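Long-range contact in arginine N-methyltransferase, putative (PDB 4LWP), which probably transfers methyl groups from S-adenosylmethionine to arginine side chains of other proteins, histones perhaps among them: residues Val186-Ile191 and Phe295-Asp300. Sequence-based numbering, arbitrary orientation.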
# COMPACT_ATOMS: atom_id res chain seq x y z
N VAL A 186 7.81 -9.70 25.15
CA VAL A 186 7.16 -8.43 24.75
C VAL A 186 7.88 -7.22 25.37
O VAL A 186 8.07 -7.19 26.58
CB VAL A 186 5.68 -8.41 25.18
CG1 VAL A 186 5.08 -7.01 25.09
CG2 VAL A 186 4.85 -9.45 24.40
N PHE A 187 8.29 -6.23 24.57
CA PHE A 187 8.93 -5.01 25.10
C PHE A 187 8.03 -3.77 24.94
O PHE A 187 7.26 -3.67 23.98
CB PHE A 187 10.27 -4.74 24.40
CG PHE A 187 11.32 -5.80 24.65
CD1 PHE A 187 12.15 -5.75 25.76
CD2 PHE A 187 11.48 -6.84 23.75
CE1 PHE A 187 13.10 -6.72 25.97
CE2 PHE A 187 12.44 -7.81 23.96
CZ PHE A 187 13.25 -7.75 25.08
N VAL A 188 8.15 -2.82 25.86
CA VAL A 188 7.34 -1.60 25.89
C VAL A 188 8.23 -0.38 26.10
O VAL A 188 9.20 -0.47 26.85
CB VAL A 188 6.31 -1.62 27.03
CG1 VAL A 188 5.40 -0.41 26.96
CG2 VAL A 188 5.51 -2.87 26.97
N ALA A 189 7.92 0.75 25.46
CA ALA A 189 8.67 1.99 25.72
C ALA A 189 7.78 3.20 25.55
O ALA A 189 6.94 3.22 24.66
CB ALA A 189 9.89 2.09 24.80
N PRO A 190 7.97 4.23 26.40
CA PRO A 190 7.23 5.49 26.26
C PRO A 190 7.71 6.30 25.07
O PRO A 190 8.89 6.31 24.77
CB PRO A 190 7.52 6.23 27.57
CG PRO A 190 8.86 5.69 28.01
CD PRO A 190 8.92 4.26 27.54
N ILE A 191 6.79 6.97 24.38
CA ILE A 191 7.20 7.73 23.22
C ILE A 191 6.70 9.16 23.19
O ILE A 191 5.73 9.51 23.85
CB ILE A 191 6.74 7.04 21.93
CG1 ILE A 191 5.24 6.78 22.00
CG2 ILE A 191 7.49 5.73 21.76
CD1 ILE A 191 4.50 7.27 20.80
N PHE A 295 2.79 4.89 24.29
CA PHE A 295 3.75 3.78 24.42
C PHE A 295 3.80 2.94 23.14
O PHE A 295 2.78 2.71 22.49
CB PHE A 295 3.40 2.89 25.62
CG PHE A 295 3.42 3.62 26.93
CD1 PHE A 295 2.33 4.35 27.36
CD2 PHE A 295 4.55 3.59 27.74
CE1 PHE A 295 2.35 5.03 28.57
CE2 PHE A 295 4.58 4.26 28.94
CZ PHE A 295 3.48 4.99 29.36
N THR A 296 5.00 2.49 22.76
CA THR A 296 5.09 1.63 21.61
C THR A 296 5.50 0.24 22.09
O THR A 296 6.27 0.10 23.05
CB THR A 296 6.07 2.17 20.54
OG1 THR A 296 6.06 1.28 19.42
CG2 THR A 296 7.48 2.25 21.08
N VAL A 297 4.95 -0.77 21.44
CA VAL A 297 5.11 -2.15 21.87
C VAL A 297 5.66 -3.04 20.76
O VAL A 297 5.19 -2.99 19.63
CB VAL A 297 3.78 -2.73 22.36
CG1 VAL A 297 3.93 -4.19 22.68
CG2 VAL A 297 3.29 -1.96 23.57
N TRP A 298 6.66 -3.83 21.09
CA TRP A 298 7.22 -4.76 20.14
C TRP A 298 7.59 -6.07 20.83
O TRP A 298 7.32 -6.25 22.02
CB TRP A 298 8.44 -4.15 19.44
CG TRP A 298 9.69 -3.90 20.33
CD1 TRP A 298 10.70 -4.78 20.58
CD2 TRP A 298 10.04 -2.68 21.00
NE1 TRP A 298 11.65 -4.19 21.37
CE2 TRP A 298 11.27 -2.90 21.65
CE3 TRP A 298 9.43 -1.42 21.12
CZ2 TRP A 298 11.92 -1.91 22.40
CZ3 TRP A 298 10.07 -0.45 21.88
CH2 TRP A 298 11.30 -0.70 22.50
N PHE A 299 8.17 -7.00 20.08
CA PHE A 299 8.58 -8.30 20.62
C PHE A 299 9.90 -8.82 20.04
O PHE A 299 10.29 -8.47 18.91
CB PHE A 299 7.49 -9.35 20.39
CG PHE A 299 7.30 -9.73 18.95
CD1 PHE A 299 8.09 -10.71 18.36
CD2 PHE A 299 6.30 -9.13 18.18
CE1 PHE A 299 7.92 -11.07 17.03
CE2 PHE A 299 6.12 -9.47 16.86
CZ PHE A 299 6.92 -10.44 16.27
N ASP A 300 10.55 -9.68 20.81
CA ASP A 300 11.64 -10.53 20.35
C ASP A 300 11.24 -12.00 20.46
O ASP A 300 10.43 -12.35 21.31
CB ASP A 300 12.89 -10.32 21.19
CG ASP A 300 13.61 -8.99 20.93
OD1 ASP A 300 13.10 -8.10 20.20
OD2 ASP A 300 14.72 -8.85 21.51
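Phe-187 and Trp-298 face each other as a hydrogen-bonded antiparallel pair, each using both its backbone N-H and its C=O on the other. Phe-187 N gives a short bond to Trp-298 O (2.7 Å), and Trp-298 N returns one to Phe-187 O (3.0 Å). Ala-189 and Thr-296 repeat this exchange two residues along, with Thr-296 N 2.8 Å from Ala-189 O. In the non-hydrogen-bonded pairs that flank them, CA-H groups approach the same carbonyls, as Phe-295 CA does Ala-189 O (3.2 Å). Pro-190 suits such a position, where the pairing with Phe-295 asks for no N-H.

With chi1 at 67°, the indole of Trp-298 folds back over the neighbouring strand. Phe-187 CB sits over its five-membered ring, 3.6 Å from the centroid, in a CH-pi contact, while the phenyl ring slides outward with little overlap. Ala-189 is small enough to let the six-membered ring come close, CZ3 lying 3.9 Å from its CB. Thr-296 turns its methyl to Ile-191 CG2 (3.5 Å) and its hydroxyl to that of Thr-323; Asp-300 OD1 is hydrogen-bonded to Ser-309 OG.

Val-186, Val-188, Pro-190, Phe-295 and Val-297 lie on the other, apolar face, as does Phe-299, whose ring leads away to meet Trp-319 edge-to-face. Val-188, Pro-190 and Phe-295 pack there on strand 344-353, while strand 245-251 hydrogen-bonds the far edge of 186-191, placing the pair inside the beta-rich C-terminal part of the PRMT fold.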